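Local coordinates for geranyltranstransferase (Staphylococcus aureus, PDB 1RTR), which probably builds farnesyl diphosphate for isoprenoid biosynthesis by joining isopentenyl diphosphate to an allylic diphosphate, at residues L71-T76 with L116-E121; I143-V148 with G179-F184; F214-D219 with S243-L248. All coordinates share one frame; numbering follows the deposited sequence.

Contact 1. Residues L71-T76 with L116-E121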
# COMPACT_ATOMS: atom_id res chain seq x y z
N LEU A 71 -9.59 5.81 2.76
CA LEU A 71 -9.22 6.97 1.95
C LEU A 71 -8.42 7.99 2.74
O LEU A 71 -7.42 8.53 2.24
CB LEU A 71 -10.48 7.62 1.36
CG LEU A 71 -10.31 8.77 0.36
CD1 LEU A 71 -9.20 8.49 -0.70
CD2 LEU A 71 -11.65 9.07 -0.30
N GLU A 72 -8.84 8.25 3.98
CA GLU A 72 -8.12 9.21 4.83
C GLU A 72 -6.75 8.66 5.28
O GLU A 72 -5.78 9.42 5.43
CB GLU A 72 -8.99 9.67 6.01
CG GLU A 72 -8.40 10.80 6.85
CD GLU A 72 -8.39 12.16 6.16
OE1 GLU A 72 -8.97 12.31 5.06
OE2 GLU A 72 -7.78 13.10 6.73
N MET A 73 -6.67 7.34 5.48
CA MET A 73 -5.39 6.69 5.78
C MET A 73 -4.40 6.92 4.63
O MET A 73 -3.23 7.25 4.86
CB MET A 73 -5.57 5.19 6.05
CG MET A 73 -5.86 4.80 7.50
SD MET A 73 -6.32 3.06 7.70
CE MET A 73 -6.99 3.13 9.32
N ILE A 74 -4.88 6.77 3.39
CA ILE A 74 -4.05 6.98 2.21
C ILE A 74 -3.59 8.42 2.11
O ILE A 74 -2.43 8.69 1.78
CB ILE A 74 -4.81 6.57 0.93
CG1 ILE A 74 -5.16 5.09 0.98
CG2 ILE A 74 -4.02 6.95 -0.33
CD1 ILE A 74 -4.16 4.18 0.34
N HIS A 75 -4.49 9.35 2.39
CA HIS A 75 -4.14 10.76 2.39
C HIS A 75 -3.13 11.07 3.51
O HIS A 75 -2.15 11.80 3.28
CB HIS A 75 -5.41 11.64 2.47
CG HIS A 75 -5.13 13.07 2.80
ND1 HIS A 75 -4.57 13.95 1.89
CD2 HIS A 75 -5.33 13.78 3.93
CE1 HIS A 75 -4.44 15.14 2.45
NE2 HIS A 75 -4.90 15.06 3.69
N THR A 76 -3.35 10.51 4.69
CA THR A 76 -2.44 10.68 5.83
C THR A 76 -1.04 10.16 5.51
O THR A 76 -0.03 10.86 5.75
CB THR A 76 -3.00 9.98 7.07
OG1 THR A 76 -4.28 10.54 7.42
CG2 THR A 76 -2.14 10.26 8.29
N LEU A 116 -0.68 2.91 4.55
CA LEU A 116 -0.98 2.44 3.21
C LEU A 116 -1.50 1.02 3.28
O LEU A 116 -2.58 0.72 2.76
CB LEU A 116 0.29 2.49 2.33
CG LEU A 116 0.13 2.82 0.85
CD1 LEU A 116 1.37 2.47 0.00
CD2 LEU A 116 -1.12 2.21 0.23
N THR A 117 -0.74 0.13 3.93
CA THR A 117 -1.18 -1.24 4.08
C THR A 117 -2.54 -1.35 4.79
O THR A 117 -3.43 -2.09 4.32
CB THR A 117 -0.11 -2.05 4.83
OG1 THR A 117 1.19 -1.66 4.37
CG2 THR A 117 -0.17 -3.53 4.46
N LYS A 118 -2.72 -0.62 5.90
CA LYS A 118 -3.97 -0.74 6.67
C LYS A 118 -5.22 -0.38 5.85
O LYS A 118 -6.27 -1.00 5.99
CB LYS A 118 -3.91 0.08 7.97
CG LYS A 118 -5.12 -0.08 8.88
CD LYS A 118 -5.19 -1.47 9.51
CE LYS A 118 -6.11 -1.47 10.73
NZ LYS A 118 -7.04 -2.65 10.75
N ALA A 119 -5.08 0.63 4.98
CA ALA A 119 -6.20 1.07 4.14
C ALA A 119 -6.79 -0.08 3.33
O ALA A 119 -8.01 -0.21 3.22
CB ALA A 119 -5.76 2.22 3.23
N PHE A 120 -5.91 -0.94 2.79
CA PHE A 120 -6.34 -2.10 2.02
C PHE A 120 -6.96 -3.20 2.87
O PHE A 120 -7.96 -3.82 2.48
CB PHE A 120 -5.20 -2.61 1.15
CG PHE A 120 -4.84 -1.65 0.06
CD1 PHE A 120 -5.66 -1.50 -1.05
CD2 PHE A 120 -3.71 -0.86 0.16
CE1 PHE A 120 -5.35 -0.60 -2.06
CE2 PHE A 120 -3.40 0.05 -0.84
CZ PHE A 120 -4.22 0.18 -1.95
N GLU A 121 -6.39 -3.42 4.06
CA GLU A 121 -6.97 -4.34 5.03
C GLU A 121 -8.39 -3.95 5.38
O GLU A 121 -9.27 -4.80 5.43
CB GLU A 121 -6.12 -4.36 6.30
CG GLU A 121 -6.20 -5.67 7.07
CD GLU A 121 -6.79 -5.49 8.45
OE1 GLU A 121 -7.93 -4.97 8.53
OE2 GLU A 121 -6.10 -5.85 9.45
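Next to Met73 and Ile74, which carry helix 65-83 onto Ala119 and its neighbours, the carbonyl oxygen of Glu72 is gripped twice by one residue. Thr76 OG1 donates to Glu72 O at 2.7 Å from above the carbonyl plane, and Thr76 N reaches the same oxygen from the opposite face at 2.8 Å, so the threonine hydroxyl is satisfied inside its own helix. Across the interface the contact is apolar. The two short helical segments run antiparallel, at 170°, with axes 8.3 Å apart. Ala119 points its methyl at the facing helix, and Ile74 CG1 lies against Ala119 CB at 3.7 Å. The ethyl arm of Ile74 continues past it to end with CD1 3.6 Å from Leu116 CD2. On the flank, the thioether Met73 SD rests 3.6 Å from Lys118 CG. Lys118 holds CG anti to its backbone N (chi1 -175°), which brings CG against the sulfur as the two chains cross at a slant, while its bent end leads away to a salt bridge from NZ to Glu121 OE1, weak as a hydrogen bond. Leu116 and Phe120 also belong to the dimer interface, packing on Leu116 and stacking on Phe120 of the second subunit. With an alanine methyl between the isoleucine and the methionine, the pairing depends on shape and burial, while the polar groups of Thr76 and Lys118 find partners within their own helices.

Contact 2. Residues I143-V148 with G179-F184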
# COMPACT_ATOMS: atom_id res chain seq x y z
N ILE A 143 -5.28 1.88 -8.21
CA ILE A 143 -5.02 2.72 -9.39
C ILE A 143 -4.96 4.21 -9.03
O ILE A 143 -4.08 4.92 -9.51
CB ILE A 143 -6.08 2.46 -10.53
CG1 ILE A 143 -5.99 1.02 -11.06
CG2 ILE A 143 -5.89 3.43 -11.69
CD1 ILE A 143 -7.25 0.57 -11.82
N ALA A 144 -5.88 4.69 -8.20
CA ALA A 144 -5.89 6.10 -7.80
C ALA A 144 -4.62 6.51 -7.06
O ALA A 144 -4.15 7.66 -7.19
CB ALA A 144 -7.13 6.43 -6.95
N SER A 145 -4.06 5.58 -6.29
CA SER A 145 -2.97 5.88 -5.37
C SER A 145 -1.61 5.57 -5.97
O SER A 145 -0.60 6.11 -5.52
CB SER A 145 -3.15 5.10 -4.05
OG SER A 145 -4.41 5.38 -3.43
N GLY A 146 -1.57 4.72 -6.99
CA GLY A 146 -0.31 4.19 -7.46
C GLY A 146 0.49 5.03 -8.42
O GLY A 146 0.34 6.26 -8.49
N HIS A 147 1.34 4.36 -9.18
CA HIS A 147 2.30 5.04 -10.04
C HIS A 147 1.66 5.92 -11.10
O HIS A 147 2.26 6.90 -11.50
CB HIS A 147 3.33 4.07 -10.62
CG HIS A 147 2.78 3.12 -11.64
ND1 HIS A 147 3.22 3.11 -12.94
CD2 HIS A 147 1.86 2.14 -11.54
CE1 HIS A 147 2.57 2.17 -13.61
NE2 HIS A 147 1.74 1.57 -12.78
N VAL A 148 0.44 5.60 -11.53
CA VAL A 148 -0.27 6.45 -12.50
C VAL A 148 -1.33 7.35 -11.85
O VAL A 148 -2.09 8.02 -12.55
CB VAL A 148 -0.89 5.63 -13.71
CG1 VAL A 148 0.17 4.74 -14.37
CG2 VAL A 148 -2.12 4.83 -13.30
N GLY A 179 -6.27 14.96 -7.71
CA GLY A 179 -7.58 14.58 -8.20
C GLY A 179 -7.95 13.11 -8.14
O GLY A 179 -9.14 12.77 -8.12
N ALA A 180 -6.97 12.22 -8.14
CA ALA A 180 -7.30 10.80 -8.25
C ALA A 180 -8.01 10.28 -6.98
O ALA A 180 -8.96 9.49 -7.09
CB ALA A 180 -6.06 9.98 -8.60
N LEU A 181 -7.58 10.75 -5.81
CA LEU A 181 -8.29 10.46 -4.56
C LEU A 181 -9.71 11.02 -4.55
O LEU A 181 -10.67 10.32 -4.15
CB LEU A 181 -7.51 10.98 -3.35
CG LEU A 181 -6.17 10.31 -3.03
CD1 LEU A 181 -5.75 10.65 -1.61
CD2 LEU A 181 -6.22 8.79 -3.22
N LEU A 182 -9.85 12.27 -5.02
CA LEU A 182 -11.17 12.88 -5.10
C LEU A 182 -12.10 12.05 -5.98
O LEU A 182 -13.24 11.76 -5.60
CB LEU A 182 -11.10 14.35 -5.56
CG LEU A 182 -10.57 15.28 -4.46
CD1 LEU A 182 -10.37 16.68 -4.98
CD2 LEU A 182 -11.47 15.30 -3.24
N THR A 183 -11.60 11.65 -7.14
CA THR A 183 -12.37 10.82 -8.05
C THR A 183 -12.64 9.45 -7.44
O THR A 183 -13.69 8.84 -7.70
CB THR A 183 -11.63 10.70 -9.41
OG1 THR A 183 -11.56 11.99 -10.01
CG2 THR A 183 -12.44 9.89 -10.42
N PHE A 184 -11.69 8.93 -6.67
CA PHE A 184 -11.94 7.69 -5.94
C PHE A 184 -13.13 7.87 -4.99
O PHE A 184 -14.03 7.03 -4.96
CB PHE A 184 -10.71 7.22 -5.13
CG PHE A 184 -11.03 6.09 -4.20
CD1 PHE A 184 -11.30 6.33 -2.86
CD2 PHE A 184 -11.13 4.79 -4.69
CE1 PHE A 184 -11.65 5.30 -2.01
CE2 PHE A 184 -11.48 3.75 -3.86
CZ PHE A 184 -11.74 4.00 -2.50
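Ala144 and Ala180 meet almost backbone to backbone, their CA atoms 4.9 Å apart. Each methyl leans on the other residue's carbonyl: Ala180 CB lies 3.3 Å from Ala144 O, and Ala144 CB lies 3.6 Å from Ala180 O. One turn further along, Phe184 CB touches Ala144 CB at 4.1 Å. With CG anti to the backbone N (chi1 170°), Phe184 turns its side chain on toward Val137, Arg140 and Leu141 of helix 131-145. On the other flank the tip of Leu181, CD2, comes within 3.9 Å of Ser145 OG, a van der Waals touch; the hydroxyl itself is hydrogen-bonded to Leu141 O in its own helix. In the next shell, Gly146 is where the chain leaves helix 131-145, and backbone hydrogen bonds between Ala144 and Met150 and between Ser145 and Val151 tie this helix end to the start of the following helix. His147 in the same turn bonds through ND1 to Glu31 of the second subunit. Small methyls facing carbonyl oxygens allow the end of one helix to come very near the first turns of another, while Ser145 OG and His147 ND1 have partners in Leu141 and in Glu31 of the second subunit.

Contact 3. Residues F214-D219 with S243-L248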
# COMPACT_ATOMS: atom_id res chain seq x y z
N PHE A 214 -9.81 22.70 -6.77
CA PHE A 214 -9.09 22.67 -5.49
C PHE A 214 -7.80 23.50 -5.47
O PHE A 214 -7.62 24.37 -4.62
CB PHE A 214 -8.79 21.19 -5.16
CG PHE A 214 -8.37 20.94 -3.74
CD1 PHE A 214 -9.09 20.05 -2.94
CD2 PHE A 214 -7.23 21.55 -3.20
CE1 PHE A 214 -8.70 19.79 -1.62
CE2 PHE A 214 -6.83 21.31 -1.88
CZ PHE A 214 -7.56 20.42 -1.08
N GLN A 215 -6.91 23.22 -6.42
CA GLN A 215 -5.58 23.81 -6.40
C GLN A 215 -5.56 25.22 -6.97
O GLN A 215 -4.76 26.06 -6.54
CB GLN A 215 -4.59 22.90 -7.14
CG GLN A 215 -4.20 21.62 -6.37
CD GLN A 215 -3.56 21.92 -5.01
OE1 GLN A 215 -2.76 22.86 -4.87
NE2 GLN A 215 -3.92 21.13 -4.00
N ILE A 216 -6.45 25.47 -7.94
CA ILE A 216 -6.61 26.81 -8.49
C ILE A 216 -7.00 27.78 -7.38
O ILE A 216 -6.34 28.80 -7.20
CB ILE A 216 -7.66 26.84 -9.62
CG1 ILE A 216 -7.24 25.91 -10.76
CG2 ILE A 216 -7.82 28.26 -10.14
CD1 ILE A 216 -8.32 25.69 -11.81
N LYS A 217 -8.04 27.44 -6.62
CA LYS A 217 -8.51 28.29 -5.52
C LYS A 217 -7.35 28.66 -4.61
O LYS A 217 -7.14 29.84 -4.29
CB LYS A 217 -9.63 27.58 -4.73
CG LYS A 217 -10.21 28.36 -3.54
CD LYS A 217 -10.20 27.50 -2.26
CE LYS A 217 -11.57 27.43 -1.56
NZ LYS A 217 -11.57 28.04 -0.19
N ASP A 218 -6.57 27.65 -4.24
CA ASP A 218 -5.42 27.80 -3.35
C ASP A 218 -4.32 28.70 -3.88
O ASP A 218 -3.74 29.48 -3.11
CB ASP A 218 -4.85 26.42 -3.03
CG ASP A 218 -5.18 25.97 -1.64
OD1 ASP A 218 -4.25 25.93 -0.81
OD2 ASP A 218 -6.35 25.65 -1.29
N ASP A 219 -4.01 28.56 -5.17
CA ASP A 219 -3.06 29.46 -5.83
C ASP A 219 -3.56 30.91 -5.77
O ASP A 219 -2.81 31.81 -5.42
CB ASP A 219 -2.80 29.04 -7.28
CG ASP A 219 -1.82 27.88 -7.38
OD1 ASP A 219 -1.93 27.11 -8.35
OD2 ASP A 219 -0.92 27.66 -6.54
N SER A 243 6.12 27.43 -9.46
CA SER A 243 5.37 27.51 -10.70
C SER A 243 3.89 27.10 -10.50
O SER A 243 3.60 25.96 -10.12
CB SER A 243 6.04 26.65 -11.78
OG SER A 243 5.32 26.74 -13.00
N THR A 244 2.97 28.04 -10.75
CA THR A 244 1.58 27.90 -10.30
C THR A 244 0.57 28.38 -11.33
O THR A 244 0.94 28.77 -12.44
CB THR A 244 1.33 28.70 -8.99
OG1 THR A 244 1.25 30.11 -9.29
CG2 THR A 244 2.50 28.58 -7.98
N TYR A 245 -0.71 28.35 -10.95
CA TYR A 245 -1.78 28.80 -11.84
C TYR A 245 -1.71 30.29 -12.13
O TYR A 245 -1.91 30.68 -13.29
CB TYR A 245 -3.16 28.43 -11.31
CG TYR A 245 -3.58 27.04 -11.69
CD1 TYR A 245 -3.52 26.00 -10.77
CD2 TYR A 245 -4.01 26.75 -12.99
CE1 TYR A 245 -3.88 24.71 -11.12
CE2 TYR A 245 -4.37 25.47 -13.34
CZ TYR A 245 -4.30 24.45 -12.40
OH TYR A 245 -4.65 23.16 -12.73
N VAL A 246 -1.42 31.11 -11.12
CA VAL A 246 -1.35 32.55 -11.33
C VAL A 246 -0.05 32.98 -12.01
O VAL A 246 -0.03 33.99 -12.74
CB VAL A 246 -1.71 33.43 -10.06
CG1 VAL A 246 -2.22 32.59 -8.90
CG2 VAL A 246 -0.56 34.34 -9.62
N SER A 247 1.03 32.23 -11.79
CA SER A 247 2.32 32.54 -12.40
C SER A 247 2.37 32.18 -13.88
O SER A 247 3.23 32.66 -14.62
CB SER A 247 3.47 31.87 -11.65
OG SER A 247 3.78 30.60 -12.21
N LEU A 248 1.46 31.32 -14.32
CA LEU A 248 1.39 30.95 -15.72
C LEU A 248 0.32 31.75 -16.47
O LEU A 248 0.50 32.12 -17.63
CB LEU A 248 1.13 29.45 -15.88
CG LEU A 248 2.28 28.50 -15.52
CD1 LEU A 248 1.73 27.10 -15.23
CD2 LEU A 248 3.34 28.44 -16.60
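The ring of Tyr245 receives Ile216 over one face and Asp219 at its edge. Ile216 CG1 sits 3.5 Å from the ring centroid and nearly on the ring normal, a CH-pi contact; with CG1 anti to the carbonyl carbon (chi1 -60°), it is this methylene that meets the ring. At the edge, Asp219 OD1 lies near the ring plane, 3.1 Å from Tyr245 CD1, with the carboxylate turned 51° against the ring. Leu167, Leu170 and Glu171 of helix 167-177, together with Met212, add further packing around the tyrosine. The same carboxylate oxygen takes a bond from the backbone: Tyr245 N donates to Asp219 OD1 over 3.1 Å at 164°, approaching from above the carboxylate plane. Its other oxygen, OD2, rests 3.5 Å from Thr244 CB, and Val246 CG1 touches Asp219 O at 3.6 Å, so the aspartate is flanked by three consecutive residues. That N-H lies in the first turn of a helix that opens with a capping box. Thr244 N donates almost straight to Ser247 OG at 3.1 Å, while Ser247 N returns a bond to Thr244 OG1 at 3.3 Å, and helix 245-270 begins just after Thr244. Asp219 thus bonds to the first turn of that helix from the side of helix 197-227. Asp218 and Asp219 open the DDxxD sequence of this family, the second aspartate-rich motif of polyprenyl synthases, which in relatives binds substrate diphosphate through magnesium ions; the contact joins the start of helix 245-270 to the motif.

In the fold
The three contacts come in series along the chain of this mainly helical protein, each closing before the next opens. Contacts 1 and 2 lie near the middle, centres 13 Å apart, and join directly: Leu71 and Ile74 of helix 65-83 pack on Ser145, Leu181 and Phe184. Both also touch the second subunit, so this part of the core extends to the dimer interface. Contact 3 lies further out, 20 Å from contact 2 between centres, and is linked to it where Leu182 meets Phe214, on the successive helices 179-193 and 197-227. Contacts 1 and 3, centres 28 Å apart, fall on opposite sides of the chain's centre, bridged by contact 2 within a single polyprenyl synthase helical bundle.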